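Local coordinates for protein lectin (Trichosanthes anguina, PDB 4HR6) that forms part of a three-chain, nontoxic, carbohydrate-binding seed lectin and is related to the ribosome-inactivating chain of type II ribosome-inactivating proteins, at residues L42-P45 with Q46-H50; P100-L103 with P104-F107; T7-S10 with N11-S15; A74-R78 with Q79-L83. All blocks are in the same frame, centred on the assembly; numbering follows the deposited sequence.

How the interactions relate
All four contacts are local, and each closes a turn or a helix end in the domain related to ribosome-inactivating proteins. Interaction 1 is a surface contact at the start of helix 46-51, with apolar packing and one backbone bond. Interaction 2, partly buried, opens helix 103-119 by backbone, hydroxyl and water-mediated bonds. Interaction 3 is the hairpin loop between strands 3-9 and 15-21, the most polar of the four, and another chain of the assembly borders it. Interaction 4 is a loop turn between helices 67-74 and 85-96. Interactions 2 and 4 alone touch each other: their centres lie 11 Å apart, and Leu105 CD1 packs on Ile81 CG1 at 3.8 Å.

Interaction 1: residues L42-P45 with Q46-H50; sequences LNAP and QLAFH
Ala44 and Pro45 meet Ala48 and Phe49 by apolar packing, carbonyl-to-ring contacts and hydrogen bonding. The apolar contacts are light. Pro45 CD lies 4.2 Å from Ala48 CB, and Ala44 CB reaches the ring atom CE1 of Phe49 at 4.1 Å. Phe49 CG stands anti to its own carbonyl carbon (chi1 -66°), which carries the ring back toward the residues ahead of the turn. Two carbonyl oxygens also lie by the ring: Ala44 O at its edge, near its plane, 3.8 Å from Phe49 CE1, and Pro45 O obliquely.

This is the opening turn of helix 46-51, entered through Pro45, whose carbonyl accepts a helical N-H from across the contact. Ala48 N donates to Pro45 O over 2.9 Å, but the bond is bent (135° at the hydrogen) and the donor stands above the carbonyl plane, the geometry of a tight i to i+3 turn. One residue on, Gln46 O takes His50 ND1 at 3.1 Å with the acceptor close to the imidazole plane, and a weak bond from Phe49 N. Beyond the turn, Phe49 stacks on Phe40, while Ala44 and Pro45 both touch Val28 of strand 26-32.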
loop_
_atom_site.group_PDB
_atom_site.type_symbol
_atom_site.label_atom_id
_atom_site.label_comp_id
_atom_site.label_asym_id
_atom_site.label_seq_id
_atom_site.Cartn_x
_atom_site.Cartn_y
_atom_site.Cartn_z
ATOM N N LEU B 42 -4.659 -1.119 31.642
ATOM C CA LEU B 42 -4.001 -0.285 32.610
ATOM C C LEU B 42 -3.777 1.143 32.064
ATOM O O LEU B 42 -3.830 2.106 32.808
ATOM C CB LEU B 42 -2.687 -0.953 32.995
ATOM C CG LEU B 42 -1.832 -0.396 34.131
ATOM C CD1 LEU B 42 -2.648 -0.203 35.408
ATOM C CD2 LEU B 42 -0.675 -1.356 34.355
ATOM N N ASN B 43 -3.562 1.274 30.763
ATOM C CA ASN B 43 -3.336 2.569 30.173
ATOM C C ASN B 43 -4.533 3.067 29.404
ATOM O O ASN B 43 -4.406 3.960 28.583
ATOM C CB ASN B 43 -2.098 2.528 29.285
ATOM C CG ASN B 43 -2.292 1.661 28.062
ATOM O OD1 ASN B 43 -3.021 0.685 28.104
ATOM N ND2 ASN B 43 -1.638 2.011 26.977
ATOM N N ALA B 44 -5.714 2.521 29.657
ATOM C CA ALA B 44 -6.908 3.103 29.043
ATOM C C ALA B 44 -6.988 4.572 29.431
ATOM O O ALA B 44 -6.675 4.925 30.581
ATOM C CB ALA B 44 -8.169 2.405 29.501
ATOM N N PRO B 45 -7.428 5.427 28.494
ATOM C CA PRO B 45 -7.576 6.843 28.824
ATOM C C PRO B 45 -8.631 7.079 29.914
ATOM O O PRO B 45 -9.599 6.308 30.051
ATOM C CB PRO B 45 -7.987 7.489 27.499
ATOM C CG PRO B 45 -8.460 6.382 26.626
ATOM C CD PRO B 45 -7.951 5.083 27.160
ATOM N N GLN B 46 -8.433 8.145 30.685
ATOM C CA GLN B 46 -9.290 8.457 31.835
ATOM C C GLN B 46 -10.768 8.553 31.463
ATOM O O GLN B 46 -11.648 8.079 32.180
ATOM C CB GLN B 46 -8.873 9.795 32.438
ATOM C CG GLN B 46 -7.599 9.756 33.231
ATOM C CD GLN B 46 -7.449 10.977 34.128
ATOM O OE1 GLN B 46 -6.918 12.012 33.716
ATOM N NE2 GLN B 46 -7.903 10.851 35.356
ATOM N N LEU B 47 -11.020 9.173 30.323
ATOM C CA LEU B 47 -12.349 9.347 29.825
ATOM C C LEU B 47 -13.074 8.013 29.581
ATOM O O LEU B 47 -14.299 7.965 29.656
ATOM C CB LEU B 47 -12.281 10.142 28.521
ATOM C CG LEU B 47 -13.621 10.560 27.924
ATOM C CD1 LEU B 47 -14.169 11.743 28.704
ATOM C CD2 LEU B 47 -13.456 10.914 26.457
ATOM N N ALA B 48 -12.321 6.957 29.254
ATOM C CA ALA B 48 -12.904 5.628 29.071
ATOM C C ALA B 48 -13.622 5.156 30.333
ATOM O O ALA B 48 -14.712 4.593 30.248
ATOM C CB ALA B 48 -11.844 4.611 28.667
ATOM N N PHE B 49 -13.013 5.376 31.494
ATOM C CA PHE B 49 -13.626 4.923 32.749
ATOM C C PHE B 49 -14.908 5.668 33.083
ATOM O O PHE B 49 -15.758 5.136 33.798
ATOM C CB PHE B 49 -12.671 5.073 33.920
ATOM C CG PHE B 49 -11.486 4.191 33.830
ATOM C CD1 PHE B 49 -10.319 4.640 33.257
ATOM C CD2 PHE B 49 -11.541 2.891 34.304
ATOM C CE1 PHE B 49 -9.216 3.815 33.169
ATOM C CE2 PHE B 49 -10.442 2.068 34.232
ATOM C CZ PHE B 49 -9.281 2.527 33.654
ATOM N N HIS B 50 -15.024 6.900 32.589
ATOM C CA HIS B 50 -16.124 7.772 32.947
ATOM C C HIS B 50 -17.274 7.599 32.009
ATOM O O HIS B 50 -18.382 7.927 32.366
ATOM C CB HIS B 50 -15.679 9.241 33.000
ATOM C CG HIS B 50 -14.873 9.563 34.218
ATOM N ND1 HIS B 50 -13.497 9.504 34.236
ATOM C CD2 HIS B 50 -15.252 9.896 35.474
ATOM C CE1 HIS B 50 -13.059 9.802 35.447
ATOM N NE2 HIS B 50 -14.105 10.049 36.217
#

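Interaction 2: residues P100-L103 with P104-F107; sequences PKLL and PLSF
The N-terminal turn of helix 103-119 forms here, with Leu102 in the N-cap position and Leu103, Pro104 and Leu105 following as the first helical residues. Leu102 O touches Ser106 through two donors. Ser106 N reaches it at 3.0 Å with 151° at the hydrogen, the ordinary helical bond, and Ser106 OG adds a second, short bond of 2.5 Å. The two donors arrive from opposite faces of the carbonyl plane, so the oxygen is gripped from both. What makes the double grip possible is the first torsion of Ser106: at -53° it sets OG anti to the carbonyl carbon and beside the backbone N, turned back along the helix toward the preceding turn.

The next bond, Phe107 N to Leu103 O, is 2.9 Å long and nearly straight at 165°, with the donor almost on the line of the carbonyl bond. Pro104 has no N-H to give, and at this place in the first turn none is needed for the helical pattern. The N-H of Leu105 is instead taken up by a water, 3.2 Å from Leu105 N, which also donates to Lys101 O at 2.8 Å and thereby ties the loop to the helix start. Among apolar groups, Leu102 CD2 comes within 4.4 Å of Leu105 CD2.

Ser106 OG has a further partner in Asn94 ND2 of helix 85-96, and Leu103 and Phe107 both pack on Leu95 of that helix. Pro104 lies against Ala73 of helix 67-74, while Phe107 meets the ring of Phe41 at an inclined angle.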
loop_
_atom_site.group_PDB
_atom_site.type_symbol
_atom_site.label_atom_id
_atom_site.label_comp_id
_atom_site.label_asym_id
_atom_site.label_seq_id
_atom_site.Cartn_x
_atom_site.Cartn_y
_atom_site.Cartn_z
ATOM N N PRO B 100 -7.910 -15.521 33.567
ATOM C CA PRO B 100 -6.736 -14.657 33.636
ATOM C C PRO B 100 -5.452 -15.281 33.077
ATOM O O PRO B 100 -4.529 -14.561 32.759
ATOM C CB PRO B 100 -6.590 -14.372 35.143
ATOM C CG PRO B 100 -7.245 -15.523 35.821
ATOM C CD PRO B 100 -8.268 -16.093 34.879
ATOM N N LYS B 101 -5.393 -16.602 32.993
ATOM C CA LYS B 101 -4.261 -17.303 32.359
ATOM C C LYS B 101 -4.108 -16.997 30.853
ATOM O O LYS B 101 -3.003 -16.851 30.372
ATOM C CB LYS B 101 -4.412 -18.820 32.531
ATOM C CG LYS B 101 -3.869 -19.354 33.846
ATOM C CD LYS B 101 -4.493 -20.693 34.226
ATOM C CE LYS B 101 -5.671 -20.537 35.181
ATOM N NZ LYS B 101 -7.000 -20.332 34.536
ATOM N N LEU B 102 -5.223 -16.902 30.141
ATOM C CA LEU B 102 -5.240 -16.831 28.692
ATOM C C LEU B 102 -5.579 -15.454 28.092
ATOM O O LEU B 102 -5.735 -15.333 26.870
ATOM C CB LEU B 102 -6.238 -17.868 28.179
ATOM C CG LEU B 102 -5.786 -19.307 28.458
ATOM C CD1 LEU B 102 -6.911 -20.304 28.248
ATOM C CD2 LEU B 102 -4.602 -19.650 27.580
ATOM N N LEU B 103 -5.678 -14.431 28.942
ATOM C CA LEU B 103 -6.103 -13.105 28.516
ATOM C C LEU B 103 -5.109 -12.414 27.588
ATOM O O LEU B 103 -5.498 -11.964 26.542
ATOM C CB LEU B 103 -6.435 -12.187 29.713
ATOM C CG LEU B 103 -7.811 -12.308 30.367
ATOM C CD1 LEU B 103 -8.068 -11.059 31.198
ATOM C CD2 LEU B 103 -8.943 -12.506 29.375
ATOM N N PRO B 104 -3.840 -12.294 27.989
ATOM C CA PRO B 104 -2.903 -11.585 27.115
ATOM C C PRO B 104 -2.813 -12.237 25.731
ATOM O O PRO B 104 -2.860 -11.564 24.710
ATOM C CB PRO B 104 -1.562 -11.713 27.847
ATOM C CG PRO B 104 -1.885 -12.050 29.245
ATOM C CD PRO B 104 -3.214 -12.724 29.254
ATOM N N LEU B 105 -2.695 -13.553 25.718
ATOM C CA LEU B 105 -2.635 -14.312 24.476
ATOM C C LEU B 105 -3.866 -14.064 23.619
ATOM O O LEU B 105 -3.752 -13.806 22.415
ATOM C CB LEU B 105 -2.535 -15.801 24.792
ATOM C CG LEU B 105 -2.352 -16.700 23.568
ATOM C CD1 LEU B 105 -0.870 -16.765 23.236
ATOM C CD2 LEU B 105 -2.930 -18.096 23.807
ATOM N N SER B 106 -5.037 -14.128 24.244
ATOM C CA SER B 106 -6.294 -13.958 23.519
ATOM C C SER B 106 -6.409 -12.552 22.935
ATOM O O SER B 106 -6.853 -12.408 21.804
ATOM C CB SER B 106 -7.488 -14.321 24.399
ATOM O OG SER B 106 -7.326 -15.624 24.952
ATOM N N PHE B 107 -5.959 -11.533 23.679
ATOM C CA PHE B 107 -5.926 -10.173 23.141
ATOM C C PHE B 107 -5.007 -10.053 21.904
ATOM O O PHE B 107 -5.357 -9.429 20.918
ATOM C CB PHE B 107 -5.508 -9.152 24.212
ATOM C CG PHE B 107 -6.660 -8.620 25.025
ATOM C CD1 PHE B 107 -6.657 -8.714 26.404
ATOM C CD2 PHE B 107 -7.741 -8.020 24.405
ATOM C CE1 PHE B 107 -7.721 -8.211 27.153
ATOM C CE2 PHE B 107 -8.812 -7.524 25.146
ATOM C CZ PHE B 107 -8.797 -7.621 26.515
HETATM O O HOH W 1 -1.972 -15.574 28.053
#

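Interaction 3: residues T7-S10 with N11-S15; sequences TLTS and NKDES
Ser10 OG is gripped by three groups of the following loop. It donates to Glu14 OE1 over 2.9 Å, meeting the carboxylate oxygen on its anti side and near its plane, and it receives two weak bonds, from Lys12 N at 3.1 Å and Glu14 N at 3.3 Å. A first torsion of 75° places the hydroxyl between the backbone N and the carbonyl carbon, near both N-H groups. Glu14 is held further: OE2 forms a salt bridge with Lys12 NZ, 2.9 Å away and above the carboxylate plane, while OE1 bonds Ser93 OG of helix 85-96.

The backbone closes the loop twice, by Asp13 N to Ser10 O (3.1 Å) and by Ser10 N to Glu14 O (2.9 Å, 162° at the hydrogen). Thr9 and Ser15 lie on one face of the sheet, OG1 and OG joined by a short 2.5 Å bond.

Asp13 makes its salt bridge with Arg4 of another chain of the assembly, whose strand runs parallel to Thr7-Thr9 and extends the sheet. The arrangement is typical of an antiparallel hairpin with a type I turn, Ser10 to Asp13, and a G1 bulge: Asp13 is left-handed, and Thr9 and Ser15 form a non-hydrogen-bonded pair.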
loop_
_atom_site.group_PDB
_atom_site.type_symbol
_atom_site.label_atom_id
_atom_site.label_comp_id
_atom_site.label_asym_id
_atom_site.label_seq_id
_atom_site.Cartn_x
_atom_site.Cartn_y
_atom_site.Cartn_z
ATOM N N THR B 7 -18.726 -6.040 18.434
ATOM C CA THR B 7 -19.100 -7.310 19.047
ATOM C C THR B 7 -18.534 -8.515 18.294
ATOM O O THR B 7 -18.571 -8.585 17.078
ATOM C CB THR B 7 -20.628 -7.413 19.151
ATOM O OG1 THR B 7 -21.109 -6.294 19.907
ATOM C CG2 THR B 7 -21.059 -8.691 19.860
ATOM N N LEU B 8 -17.999 -9.468 19.036
ATOM C CA LEU B 8 -17.531 -10.720 18.451
ATOM C C LEU B 8 -18.269 -11.838 19.150
ATOM O O LEU B 8 -18.437 -11.793 20.360
ATOM C CB LEU B 8 -16.037 -10.894 18.673
ATOM C CG LEU B 8 -15.141 -9.766 18.189
ATOM C CD1 LEU B 8 -13.781 -9.905 18.847
ATOM C CD2 LEU B 8 -15.015 -9.795 16.680
ATOM N N THR B 9 -18.703 -12.835 18.388
ATOM C CA THR B 9 -19.473 -13.965 18.924
ATOM C C THR B 9 -18.830 -15.299 18.516
ATOM O O THR B 9 -18.611 -15.561 17.342
ATOM C CB THR B 9 -20.914 -13.899 18.418
ATOM O OG1 THR B 9 -21.490 -12.659 18.831
ATOM C CG2 THR B 9 -21.763 -15.057 18.970
ATOM N N SER B 10 -18.532 -16.145 19.490
ATOM C CA SER B 10 -17.925 -17.436 19.209
ATOM C C SER B 10 -18.944 -18.427 18.633
ATOM O O SER B 10 -20.131 -18.135 18.555
ATOM C CB SER B 10 -17.330 -18.019 20.488
ATOM O OG SER B 10 -18.366 -18.499 21.313
ATOM N N ASN B 11 -18.447 -19.597 18.230
ATOM C CA ASN B 11 -19.288 -20.756 17.878
ATOM C C ASN B 11 -20.102 -21.348 19.035
ATOM O O ASN B 11 -21.032 -22.096 18.797
ATOM C CB ASN B 11 -18.439 -21.863 17.257
ATOM C CG ASN B 11 -18.099 -21.576 15.807
ATOM O OD1 ASN B 11 -18.961 -21.618 14.940
ATOM N ND2 ASN B 11 -16.842 -21.288 15.540
ATOM N N LYS B 12 -19.761 -21.023 20.278
ATOM C CA LYS B 12 -20.619 -21.368 21.418
ATOM C C LYS B 12 -21.698 -20.308 21.684
ATOM O O LYS B 12 -22.369 -20.368 22.707
ATOM C CB LYS B 12 -19.781 -21.559 22.682
ATOM C CG LYS B 12 -18.803 -22.724 22.613
ATOM C CD LYS B 12 -17.679 -22.608 23.643
ATOM C CE LYS B 12 -18.189 -22.691 25.074
ATOM N NZ LYS B 12 -17.136 -22.339 26.077
ATOM N N ASP B 13 -21.854 -19.346 20.773
ATOM C CA ASP B 13 -22.724 -18.173 20.975
ATOM C C ASP B 13 -22.409 -17.314 22.207
ATOM O O ASP B 13 -23.293 -16.736 22.794
ATOM C CB ASP B 13 -24.196 -18.586 20.995
ATOM C CG ASP B 13 -24.694 -18.951 19.638
ATOM O OD1 ASP B 13 -24.815 -18.024 18.805
ATOM O OD2 ASP B 13 -24.950 -20.160 19.407
ATOM N N GLU B 14 -21.144 -17.243 22.593
ATOM C CA GLU B 14 -20.706 -16.322 23.613
ATOM C C GLU B 14 -20.305 -15.023 22.907
ATOM O O GLU B 14 -19.490 -15.047 21.975
ATOM C CB GLU B 14 -19.498 -16.886 24.338
ATOM C CG GLU B 14 -19.662 -18.280 24.934
ATOM C CD GLU B 14 -18.329 -19.013 25.041
ATOM O OE1 GLU B 14 -17.528 -18.976 24.054
ATOM O OE2 GLU B 14 -18.079 -19.622 26.105
ATOM N N SER B 15 -20.852 -13.894 23.351
ATOM C CA SER B 15 -20.513 -12.584 22.776
ATOM C C SER B 15 -19.697 -11.730 23.739
ATOM O O SER B 15 -19.975 -11.682 24.935
ATOM C CB SER B 15 -21.775 -11.839 22.399
ATOM O OG SER B 15 -22.306 -12.358 21.203
#

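Interaction 4: residues A74-R78 with Q79-L83; sequences AGTTR and QTIVL
Thr76 faces both Thr80 and Ile81, and its two branches divide the work. The methyl CG2 goes to the isoleucine, lying 3.8 Å from Ile81 CG1, with the two side chains crossing at a slant. The hydroxyl OG1, set anti to the backbone N (chi1 -165°), is turned to Thr80 instead, where it lies 3.4 Å from Thr80 OG1. OG1 of Thr76 also comes very close to the methyl CG2 of Thr80, so the exact setting of that pair is doubtful.

Ile81 folds back under the turn. Its CG1 branch is anti to its own carbonyl carbon, which brings CD1 to 3.4 Å from Thr77 O. On the outer side, Thr77 OG1 stands 4.0 Å from Gln79 CB, a slack contact between exposed residues.

Two successive i to i+3 backbone bonds form the turn that brings these side chains together. Thr80 N donates to Thr77 O at 3.0 Å with 146° at the hydrogen, the donor standing above the carbonyl plane. Ile81 N to Arg78 O, 3.3 Å, is straighter at 168° but weak. Before the turn, Gly75 takes a positive phi as the chain leaves helix 67-74.

Arg78 leads away from Thr76, to salt bridges with Glu71, Glu147 and Asp148 and a cation-pi contact with Phe67, while Ile81 packs on Leu108 of helix 103-119. The chemistry therefore implies a turn that buries two unlike side chains: Arg78, whose charge is probably balanced by carboxylates of helices 67-74 and 141-159, and Ile81, an aliphatic group against helix 103-119, while Thr77 and Thr80 are exposed residues.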
loop_
_atom_site.group_PDB
_atom_site.type_symbol
_atom_site.label_atom_id
_atom_site.label_comp_id
_atom_site.label_asym_id
_atom_site.label_seq_id
_atom_site.Cartn_x
_atom_site.Cartn_y
_atom_site.Cartn_z
ATOM N N ALA B 74 1.926 -12.422 28.060
ATOM C CA ALA B 74 1.671 -13.772 27.498
ATOM C C ALA B 74 2.881 -14.705 27.639
ATOM O O ALA B 74 2.740 -15.926 27.640
ATOM C CB ALA B 74 1.243 -13.696 26.042
ATOM N N GLY B 75 4.067 -14.125 27.760
ATOM C CA GLY B 75 5.290 -14.906 27.878
ATOM C C GLY B 75 5.863 -15.343 26.544
ATOM O O GLY B 75 6.829 -16.098 26.512
ATOM N N THR B 76 5.284 -14.864 25.442
ATOM C CA THR B 76 5.832 -15.145 24.121
ATOM C C THR B 76 5.497 -14.019 23.130
ATOM O O THR B 76 4.713 -13.131 23.448
ATOM C CB THR B 76 5.337 -16.520 23.620
ATOM O OG1 THR B 76 6.133 -16.927 22.513
ATOM C CG2 THR B 76 3.873 -16.484 23.219
ATOM N N THR B 77 6.096 -14.049 21.942
ATOM C CA THR B 77 5.927 -12.969 20.977
ATOM C C THR B 77 4.930 -13.312 19.879
ATOM O O THR B 77 4.529 -14.460 19.705
ATOM C CB THR B 77 7.262 -12.586 20.324
ATOM O OG1 THR B 77 7.681 -13.640 19.454
ATOM C CG2 THR B 77 8.340 -12.326 21.401
ATOM N N ARG B 78 4.535 -12.291 19.136
ATOM C CA ARG B 78 3.596 -12.444 18.031
ATOM C C ARG B 78 4.044 -13.484 16.982
ATOM O O ARG B 78 3.201 -14.127 16.348
ATOM C CB ARG B 78 3.385 -11.088 17.347
ATOM C CG ARG B 78 2.552 -10.103 18.152
ATOM C CD ARG B 78 2.673 -8.684 17.620
ATOM N NE ARG B 78 3.967 -8.092 17.992
ATOM C CZ ARG B 78 4.452 -6.976 17.471
ATOM N NH1 ARG B 78 3.771 -6.322 16.542
ATOM N NH2 ARG B 78 5.628 -6.508 17.874
ATOM N N GLN B 79 5.355 -13.637 16.806
ATOM C CA GLN B 79 5.928 -14.582 15.838
ATOM C C GLN B 79 5.888 -16.038 16.297
ATOM O O GLN B 79 6.447 -16.912 15.649
ATOM C CB GLN B 79 7.353 -14.180 15.517
ATOM C CG GLN B 79 7.390 -12.872 14.754
ATOM C CD GLN B 79 8.771 -12.308 14.645
ATOM O OE1 GLN B 79 9.115 -11.364 15.344
ATOM N NE2 GLN B 79 9.580 -12.881 13.758
ATOM N N THR B 80 5.204 -16.276 17.409
ATOM C CA THR B 80 5.031 -17.579 17.995
ATOM C C THR B 80 3.546 -17.953 18.089
ATOM O O THR B 80 3.202 -19.092 18.358
ATOM C CB THR B 80 5.648 -17.539 19.407
ATOM O OG1 THR B 80 7.074 -17.627 19.279
ATOM C CG2 THR B 80 5.148 -18.657 20.287
ATOM N N ILE B 81 2.653 -17.001 17.876
ATOM C CA ILE B 81 1.263 -17.218 18.201
ATOM C C ILE B 81 0.452 -17.390 16.943
ATOM O O ILE B 81 0.455 -16.522 16.077
ATOM C CB ILE B 81 0.709 -16.035 19.010
ATOM C CG1 ILE B 81 1.425 -15.960 20.362
ATOM C CG2 ILE B 81 -0.785 -16.177 19.211
ATOM C CD1 ILE B 81 1.352 -14.600 21.007
ATOM N N VAL B 82 -0.272 -18.500 16.868
ATOM C CA VAL B 82 -1.035 -18.832 15.686
ATOM C C VAL B 82 -2.284 -17.974 15.599
ATOM O O VAL B 82 -2.927 -17.708 16.615
ATOM C CB VAL B 82 -1.424 -20.345 15.622
ATOM C CG1 VAL B 82 -0.198 -21.195 15.378
ATOM C CG2 VAL B 82 -2.101 -20.819 16.902
ATOM N N LEU B 83 -2.600 -17.548 14.377
ATOM C CA LEU B 83 -3.813 -16.821 14.039
ATOM C C LEU B 83 -4.657 -17.680 13.113
ATOM O O LEU B 83 -4.129 -18.519 12.377
ATOM C CB LEU B 83 -3.473 -15.523 13.315
ATOM C CG LEU B 83 -2.494 -14.621 14.064
ATOM C CD1 LEU B 83 -2.293 -13.341 13.278
ATOM C CD2 LEU B 83 -3.018 -14.349 15.473
#